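Local atomic coordinates of periplasmic cell division protein (SufI) (Aquifex aeolicus, PDB entry 6SYY), a protein that binds copper ions in a multicopper oxidase fold and probably couples the oxidation of its substrates to the reduction of dioxygen. Residues G100-D106 against S143-I149; N109-S115 against A135-E140. Numbering follows the deposited sequence.

Both contacts belong to the first cupredoxin-like domain of this multicopper oxidase and illustrate how one strand can be held along its length by successive parts of the same returning chain. Their centres lie about 20 Å apart, and both use strand 102-110: contact 1 takes its first half, contact 2 its end and the turn that follows. Along the chain the segments run 100-106, 109-115, 135-140, 143-149, so contact 2 is nested inside the loop closed by contact 1. The intervening chain carries copper ligands His118 and His120 on strand 117-120, so the nested pairings bracket in sequence a strand that supplies two ligands of the copper cluster.

Contact 1 (G100-D106 against S143-I149); sequences GQTFSAD and SYPDFTI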
ATOM      1  N   GLY A 100      -2.874  17.916  -9.210  1.00 27.06           N
ATOM      2  CA  GLY A 100      -3.425  18.774 -10.229  1.00 25.07           C
ATOM      3  C   GLY A 100      -2.900  18.513 -11.623  1.00 35.99           C
ATOM      4  O   GLY A 100      -3.475  19.032 -12.587  1.00 54.35           O
ATOM      5  N   GLN A 101      -1.840  17.723 -11.760  1.00 29.63           N
ATOM      6  CA  GLN A 101      -1.285  17.436 -13.073  1.00 37.45           C
ATOM      7  C   GLN A 101      -2.115  16.381 -13.802  1.00 42.18           C
ATOM      8  O   GLN A 101      -2.913  15.647 -13.209  1.00 24.35           O
ATOM      9  CB  GLN A 101       0.161  16.954 -12.954  1.00 24.60           C
ATOM     10  CG  GLN A 101       0.287  15.483 -12.609  1.00 23.42           C
ATOM     11  CD  GLN A 101       1.702  14.976 -12.733  1.00 36.22           C
ATOM     12  OE1 GLN A 101       2.520  15.159 -11.831  1.00 24.81           O
ATOM     13  NE2 GLN A 101       2.005  14.335 -13.857  1.00 32.23           N
ATOM     14  N   THR A 102      -1.914  16.310 -15.115  1.00 26.07           N
ATOM     15  CA  THR A 102      -2.511  15.261 -15.928  1.00 28.11           C
ATOM     16  C   THR A 102      -1.594  14.045 -15.935  1.00 30.21           C
ATOM     17  O   THR A 102      -0.367  14.176 -15.978  1.00 25.17           O
ATOM     18  CB  THR A 102      -2.767  15.749 -17.355  1.00 30.42           C
ATOM     19  OG1 THR A 102      -3.720  16.819 -17.331  1.00 29.51           O
ATOM     20  CG2 THR A 102      -3.313  14.622 -18.222  1.00 25.43           C
ATOM     21  N   PHE A 103      -2.205  12.865 -15.864  1.00 23.02           N
ATOM     22  CA  PHE A 103      -1.515  11.582 -15.778  1.00 34.80           C
ATOM     23  C   PHE A 103      -1.848  10.791 -17.041  1.00 34.84           C
ATOM     24  O   PHE A 103      -2.979  10.321 -17.199  1.00 36.70           O
ATOM     25  CB  PHE A 103      -1.952  10.851 -14.507  1.00 24.03           C
ATOM     26  CG  PHE A 103      -1.247   9.543 -14.260  1.00 26.62           C
ATOM     27  CD1 PHE A 103      -1.861   8.340 -14.569  1.00 46.00           C
ATOM     28  CD2 PHE A 103       0.012   9.516 -13.689  1.00 29.48           C
ATOM     29  CE1 PHE A 103      -1.228   7.134 -14.329  1.00 26.92           C
ATOM     30  CE2 PHE A 103       0.655   8.311 -13.452  1.00 31.77           C
ATOM     31  CZ  PHE A 103       0.033   7.119 -13.772  1.00 24.37           C
ATOM     32  N   SER A 104      -0.873  10.655 -17.942  1.00 32.03           N
ATOM     33  CA  SER A 104      -1.058  10.017 -19.250  1.00 23.69           C
ATOM     34  C   SER A 104      -0.161   8.782 -19.330  1.00 32.19           C
ATOM     35  O   SER A 104       0.994   8.878 -19.748  1.00 33.04           O
ATOM     36  CB  SER A 104      -0.733  10.997 -20.380  1.00 25.07           C
ATOM     37  OG  SER A 104      -1.425  12.220 -20.220  1.00 38.93           O
ATOM     38  N   ALA A 105      -0.693   7.620 -18.956  1.00 22.47           N
ATOM     39  CA  ALA A 105       0.106   6.403 -18.863  1.00 25.25           C
ATOM     40  C   ALA A 105      -0.370   5.354 -19.857  1.00 32.03           C
ATOM     41  O   ALA A 105      -1.574   5.183 -20.071  1.00 22.48           O
ATOM     42  CB  ALA A 105       0.065   5.814 -17.450  1.00 20.96           C
ATOM     43  N   ASP A 106       0.591   4.655 -20.461  1.00 24.89           N
ATOM     44  CA  ASP A 106       0.338   3.467 -21.265  1.00 33.59           C
ATOM     45  C   ASP A 106       1.037   2.291 -20.608  1.00 31.00           C
ATOM     46  O   ASP A 106       2.247   2.348 -20.354  1.00 27.27           O
ATOM     47  CB  ASP A 106       0.843   3.620 -22.705  1.00 30.97           C
ATOM     48  CG  ASP A 106       0.407   4.916 -23.344  1.00 41.48           C
ATOM     49  OD1 ASP A 106       1.287   5.739 -23.676  1.00 77.85           O
ATOM     50  OD2 ASP A 106      -0.814   5.117 -23.498  1.00 51.31           O
ATOM     51  N   SER A 143      -3.871   1.644 -22.804  1.00 26.88           N
ATOM     52  CA  SER A 143      -3.716   3.090 -22.737  1.00 23.66           C
ATOM     53  C   SER A 143      -4.733   3.631 -21.742  1.00 29.44           C
ATOM     54  O   SER A 143      -5.939   3.626 -22.010  1.00 31.75           O
ATOM     55  CB  SER A 143      -3.912   3.709 -24.115  1.00 24.45           C
ATOM     56  OG  SER A 143      -4.043   5.113 -24.011  1.00 28.86           O
ATOM     57  N   TYR A 144      -4.254   4.082 -20.597  1.00 29.83           N
ATOM     58  CA  TYR A 144      -5.130   4.688 -19.609  1.00 24.40           C
ATOM     59  C   TYR A 144      -5.580   6.054 -20.106  1.00 28.34           C
ATOM     60  O   TYR A 144      -4.729   6.910 -20.379  1.00 23.23           O
ATOM     61  CB  TYR A 144      -4.411   4.832 -18.273  1.00 24.03           C
ATOM     62  CG  TYR A 144      -4.047   3.526 -17.620  1.00 26.50           C
ATOM     63  CD1 TYR A 144      -2.898   2.837 -17.989  1.00 21.45           C
ATOM     64  CD2 TYR A 144      -4.847   2.985 -16.624  1.00 21.53           C
ATOM     65  CE1 TYR A 144      -2.562   1.643 -17.389  1.00 29.71           C
ATOM     66  CE2 TYR A 144      -4.519   1.794 -16.017  1.00 34.89           C
ATOM     67  CZ  TYR A 144      -3.376   1.127 -16.401  1.00 20.78           C
ATOM     68  OH  TYR A 144      -3.057  -0.063 -15.791  1.00 38.84           O
ATOM     69  N   PRO A 145      -6.880   6.299 -20.250  1.00 33.00           N
ATOM     70  CA  PRO A 145      -7.340   7.651 -20.585  1.00 31.74           C
ATOM     71  C   PRO A 145      -6.782   8.675 -19.606  1.00 39.19           C
ATOM     72  O   PRO A 145      -6.638   8.405 -18.411  1.00 24.67           O
ATOM     73  CB  PRO A 145      -8.866   7.540 -20.483  1.00 31.71           C
ATOM     74  CG  PRO A 145      -9.156   6.094 -20.714  1.00 23.90           C
ATOM     75  CD  PRO A 145      -7.993   5.338 -20.142  1.00 26.90           C
ATOM     76  N   ASP A 146      -6.445   9.853 -20.133  1.00 26.86           N
ATOM     77  CA  ASP A 146      -5.946  10.939 -19.299  1.00 25.73           C
ATOM     78  C   ASP A 146      -6.885  11.194 -18.129  1.00 25.96           C
ATOM     79  O   ASP A 146      -8.108  11.091 -18.257  1.00 36.52           O
ATOM     80  CB  ASP A 146      -5.802  12.222 -20.124  1.00 24.85           C
ATOM     81  CG  ASP A 146      -4.628  12.181 -21.083  1.00 25.10           C
ATOM     82  OD1 ASP A 146      -3.919  11.154 -21.119  1.00 78.59           O
ATOM     83  OD2 ASP A 146      -4.413  13.188 -21.800  1.00 31.96           O
ATOM     84  N   PHE A 147      -6.306  11.519 -16.976  1.00 30.86           N
ATOM     85  CA  PHE A 147      -7.098  12.029 -15.869  1.00 29.35           C
ATOM     86  C   PHE A 147      -6.220  12.924 -15.009  1.00 31.94           C
ATOM     87  O   PHE A 147      -4.992  12.925 -15.127  1.00 24.78           O
ATOM     88  CB  PHE A 147      -7.730  10.898 -15.043  1.00 38.65           C
ATOM     89  CG  PHE A 147      -6.737  10.026 -14.330  1.00 40.00           C
ATOM     90  CD1 PHE A 147      -6.073   9.014 -15.004  1.00 38.28           C
ATOM     91  CD2 PHE A 147      -6.487  10.201 -12.977  1.00 33.02           C
ATOM     92  CE1 PHE A 147      -5.168   8.201 -14.349  1.00 32.43           C
ATOM     93  CE2 PHE A 147      -5.579   9.394 -12.311  1.00 22.61           C
ATOM     94  CZ  PHE A 147      -4.916   8.392 -13.000  1.00 29.95           C
ATOM     95  N   THR A 148      -6.873  13.704 -14.154  1.00 26.08           N
ATOM     96  CA  THR A 148      -6.190  14.643 -13.278  1.00 32.28           C
ATOM     97  C   THR A 148      -5.931  14.001 -11.920  1.00 22.82           C
ATOM     98  O   THR A 148      -6.823  13.372 -11.341  1.00 24.36           O
ATOM     99  CB  THR A 148      -7.025  15.914 -13.109  1.00 38.74           C
ATOM    100  OG1 THR A 148      -7.303  16.482 -14.394  1.00 30.74           O
ATOM    101  CG2 THR A 148      -6.285  16.935 -12.258  1.00 51.63           C
ATOM    102  N   ILE A 149      -4.711  14.161 -11.415  1.00 24.49           N
ATOM    103  CA  ILE A 149      -4.376  13.722 -10.064  1.00 31.07           C
ATOM    104  C   ILE A 149      -5.065  14.662  -9.078  1.00 30.97           C
ATOM    105  O   ILE A 149      -4.737  15.849  -9.013  1.00 27.91           O
ATOM    106  CB  ILE A 149      -2.862  13.700  -9.840  1.00 25.89           C
ATOM    107  CG1 ILE A 149      -2.187  12.780 -10.863  1.00 25.35           C
ATOM    108  CG2 ILE A 149      -2.547  13.274  -8.414  1.00 31.84           C
ATOM    109  CD1 ILE A 149      -2.785  11.391 -10.915  1.00 22.46           C
TER
HETATM  110  O   HOH W   1      -6.452  15.434 -17.204  1.00 55.88           O
HETATM  111  O   HOH W   2      -3.412   7.856 -17.957  1.00 26.48           O
HETATM  112  O   HOH W   3      -1.981   5.748 -25.693  1.00 41.77           O
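This is antiparallel pairing within one sheet of the first cupredoxin-like domain, strand 102-110 against the returning chain 143-149, in an interrupted ladder. At one end Gly100 N donates to Ile149 O (2.8 Å), Ile149 N to Gln101 O (2.9 Å) and Phe103 N to Phe147 O (2.9 Å); at the other, Tyr144 N reaches Ala105 O (2.9 Å). Between them water 2 lies near Phe103 O (2.6 Å) and Tyr144 O (2.9 Å) and accepts from Ala105 N (2.9 Å). One face is apolar: Phe103 CB sits over the Phe147 ring in a CH-pi contact and meets Ile149 CD1 at 3.7 Å, while Phe57 stacks on the Phe103 ring and Trp119 meets it edge-to-face. Tyr144, about 7 Å by side chain from the copper ligand His118, bonds through its hydroxyl to Ile117 O. Thr102, Thr148, Asp106 and Ser143 make the other face polar. Arg62 forms salt bridges to Asp106 and Asp146, and Ser104 OG makes a weak 2.9 Å hydrogen bond to Asp146 OD1.

Contact 2 (N109-S115 against A135-E140); sequences NNSGEDS and AVKDGE
An Asx turn at the end of strand 102-110 joins a type II beta turn, Lys137 to Glu140, closed by Glu140 N to Lys137 O (2.9 Å). Asn109 (chi1 t) is central: its OD1 accepts from Ser111 N (3.1 Å) and Ser111 OG (2.6 Å), while its ND2 donates to Glu113 O (2.7 Å) and across to Val136 O (3.0 Å). Its backbone pairs with the opposing turn, Asn109 N to Glu140 O at 2.9 Å and Gly139 N to Asn109 O at 2.7 Å. Gly112 and Gly139 have positive phi (94° and 85°), where a side chain would be jammed against the preceding carbonyl. Gly112 N donates to Asp138 OD1 (2.8 Å; Asp138 chi1 t). Ser115 and Val136 form a single antiparallel hydrogen-bonded bridge, Ser115 N to Val136 O and Val136 N to Ser115 O, both 3.0 Å. Water 4 links Asp114 OD1 (2.8 Å) to Asp138 N (2.9 Å). Side-chain amide and carboxylate bonds to backbone thus knit together two turns at one end of a cupredoxin-like beta sandwich.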
ATOM      1  N   ASN A 109       2.506  -4.588 -21.815  1.00 38.42           N
ATOM      2  CA  ASN A 109       2.532  -5.850 -21.079  1.00 23.92           C
ATOM      3  C   ASN A 109       3.445  -6.841 -21.792  1.00 27.12           C
ATOM      4  O   ASN A 109       3.069  -7.425 -22.811  1.00 31.23           O
ATOM      5  CB  ASN A 109       1.122  -6.411 -20.931  1.00 25.96           C
ATOM      6  CG  ASN A 109       1.077  -7.648 -20.054  1.00 27.47           C
ATOM      7  OD1 ASN A 109       2.036  -7.954 -19.341  1.00 27.04           O
ATOM      8  ND2 ASN A 109      -0.043  -8.361 -20.091  1.00 27.22           N
ATOM      9  N   ASN A 110       4.641  -7.042 -21.244  1.00 39.50           N
ATOM     10  CA  ASN A 110       5.537  -8.110 -21.673  1.00 24.39           C
ATOM     11  C   ASN A 110       5.773  -9.100 -20.537  1.00 38.44           C
ATOM     12  O   ASN A 110       6.826  -9.734 -20.463  1.00 37.81           O
ATOM     13  CB  ASN A 110       6.865  -7.542 -22.175  1.00 31.36           C
ATOM     14  CG  ASN A 110       6.706  -6.697 -23.426  1.00 41.77           C
ATOM     15  OD1 ASN A 110       5.770  -6.887 -24.201  1.00 38.67           O
ATOM     16  ND2 ASN A 110       7.629  -5.762 -23.630  1.00 54.19           N
ATOM     17  N   SER A 111       4.798  -9.229 -19.638  1.00 32.26           N
ATOM     18  CA  SER A 111       4.939 -10.090 -18.472  1.00 27.86           C
ATOM     19  C   SER A 111       4.676 -11.559 -18.770  1.00 32.00           C
ATOM     20  O   SER A 111       4.946 -12.403 -17.908  1.00 35.53           O
ATOM     21  CB  SER A 111       3.995  -9.625 -17.361  1.00 35.96           C
ATOM     22  OG  SER A 111       2.643  -9.880 -17.703  1.00 24.69           O
ATOM     23  N   GLY A 112       4.154 -11.892 -19.952  1.00 27.11           N
ATOM     24  CA  GLY A 112       3.872 -13.267 -20.303  1.00 24.26           C
ATOM     25  C   GLY A 112       2.458 -13.735 -20.027  1.00 23.93           C
ATOM     26  O   GLY A 112       2.107 -14.856 -20.416  1.00 29.91           O
ATOM     27  N   GLU A 113       1.635 -12.921 -19.372  1.00 34.09           N
ATOM     28  CA  GLU A 113       0.249 -13.273 -19.105  1.00 32.54           C
ATOM     29  C   GLU A 113      -0.565 -11.988 -19.030  1.00 29.77           C
ATOM     30  O   GLU A 113      -0.019 -10.883 -19.096  1.00 31.83           O
ATOM     31  CB  GLU A 113       0.127 -14.089 -17.815  1.00 22.47           C
ATOM     32  CG  GLU A 113       0.742 -13.412 -16.603  1.00 21.60           C
ATOM     33  CD  GLU A 113       0.547 -14.212 -15.332  1.00 23.93           C
ATOM     34  OE1 GLU A 113      -0.614 -14.366 -14.897  1.00 45.59           O
ATOM     35  OE2 GLU A 113       1.553 -14.696 -14.771  1.00 26.49           O
ATOM     36  N   ASP A 114      -1.881 -12.142 -18.887  1.00 43.49           N
ATOM     37  CA  ASP A 114      -2.757 -10.988 -18.720  1.00 30.12           C
ATOM     38  C   ASP A 114      -2.324 -10.161 -17.515  1.00 33.36           C
ATOM     39  O   ASP A 114      -1.904 -10.701 -16.487  1.00 25.12           O
ATOM     40  CB  ASP A 114      -4.211 -11.435 -18.539  1.00 41.94           C
ATOM     41  CG  ASP A 114      -4.782 -12.094 -19.777  1.00 45.06           C
ATOM     42  OD1 ASP A 114      -4.006 -12.400 -20.707  1.00 44.52           O
ATOM     43  OD2 ASP A 114      -6.015 -12.299 -19.820  1.00 49.45           O
ATOM     44  N   SER A 115      -2.429  -8.842 -17.640  1.00 29.20           N
ATOM     45  CA  SER A 115      -2.068  -7.975 -16.527  1.00 24.02           C
ATOM     46  C   SER A 115      -2.656  -6.587 -16.745  1.00 39.43           C
ATOM     47  O   SER A 115      -3.099  -6.236 -17.843  1.00 27.26           O
ATOM     48  CB  SER A 115      -0.548  -7.894 -16.348  1.00 25.62           C
ATOM     49  OG  SER A 115      -0.227  -7.193 -15.156  1.00 22.88           O
ATOM     50  N   ALA A 135      -7.765  -5.872 -18.114  1.00 30.23           N
ATOM     51  CA  ALA A 135      -6.467  -6.512 -18.251  1.00 25.55           C
ATOM     52  C   ALA A 135      -6.211  -6.876 -19.707  1.00 29.55           C
ATOM     53  O   ALA A 135      -7.121  -7.283 -20.435  1.00 29.48           O
ATOM     54  CB  ALA A 135      -6.394  -7.758 -17.369  1.00 27.56           C
ATOM     55  N   VAL A 136      -4.967  -6.704 -20.137  1.00 30.60           N
ATOM     56  CA  VAL A 136      -4.584  -6.935 -21.523  1.00 29.06           C
ATOM     57  C   VAL A 136      -3.667  -8.148 -21.586  1.00 29.04           C
ATOM     58  O   VAL A 136      -2.970  -8.481 -20.619  1.00 32.50           O
ATOM     59  CB  VAL A 136      -3.905  -5.694 -22.138  1.00 27.28           C
ATOM     60  CG1 VAL A 136      -4.843  -4.506 -22.083  1.00 26.90           C
ATOM     61  CG2 VAL A 136      -2.607  -5.383 -21.411  1.00 23.32           C
ATOM     62  N   LYS A 137      -3.677  -8.811 -22.738  1.00 24.75           N
ATOM     63  CA  LYS A 137      -2.876 -10.004 -22.945  1.00 26.47           C
ATOM     64  C   LYS A 137      -1.396  -9.643 -23.101  1.00 37.75           C
ATOM     65  O   LYS A 137      -1.028  -8.480 -23.294  1.00 32.29           O
ATOM     66  CB  LYS A 137      -3.365 -10.763 -24.180  1.00 31.88           C
ATOM     67  CG  LYS A 137      -4.814 -11.226 -24.107  1.00 27.76           C
ATOM     68  CD  LYS A 137      -5.219 -11.953 -25.381  1.00 30.09           C
ATOM     69  CE  LYS A 137      -6.502 -12.749 -25.187  1.00 60.39           C
ATOM     70  NZ  LYS A 137      -7.634 -11.885 -24.757  1.00100.11           N
ATOM     71  N   ASP A 138      -0.542 -10.663 -23.006  1.00 27.89           N
ATOM     72  CA  ASP A 138       0.882 -10.472 -23.256  1.00 27.50           C
ATOM     73  C   ASP A 138       1.089  -9.946 -24.672  1.00 31.72           C
ATOM     74  O   ASP A 138       0.444 -10.398 -25.620  1.00 35.06           O
ATOM     75  CB  ASP A 138       1.646 -11.789 -23.054  1.00 31.05           C
ATOM     76  CG  ASP A 138       3.144 -11.661 -23.343  1.00 33.62           C
ATOM     77  OD1 ASP A 138       3.856 -10.963 -22.583  1.00 35.11           O
ATOM     78  OD2 ASP A 138       3.612 -12.270 -24.330  1.00 59.19           O
ATOM     79  N   GLY A 139       1.986  -8.969 -24.806  1.00 32.22           N
ATOM     80  CA  GLY A 139       2.189  -8.270 -26.055  1.00 29.41           C
ATOM     81  C   GLY A 139       1.243  -7.116 -26.299  1.00 29.86           C
ATOM     82  O   GLY A 139       1.438  -6.373 -27.269  1.00 28.81           O
ATOM     83  N   GLU A 140       0.234  -6.927 -25.454  1.00 32.97           N
ATOM     84  CA  GLU A 140      -0.754  -5.877 -25.646  1.00 31.21           C
ATOM     85  C   GLU A 140      -0.465  -4.680 -24.747  1.00 29.07           C
ATOM     86  O   GLU A 140       0.345  -4.733 -23.816  1.00 29.66           O
ATOM     87  CB  GLU A 140      -2.169  -6.412 -25.394  1.00 28.64           C
ATOM     88  CG  GLU A 140      -2.758  -7.162 -26.595  1.00 30.67           C
ATOM     89  CD  GLU A 140      -4.180  -7.641 -26.364  1.00 70.17           C
ATOM     90  OE1 GLU A 140      -4.691  -7.491 -25.228  1.00 36.52           O
ATOM     91  OE2 GLU A 140      -4.783  -8.168 -27.324  1.00 40.27           O
TER
HETATM   92  O   HOH W   4      -1.731 -13.189 -22.109  1.00 29.51           O
HETATM   93  O   HOH W   5      -7.647 -11.100 -21.959  1.00 44.36           O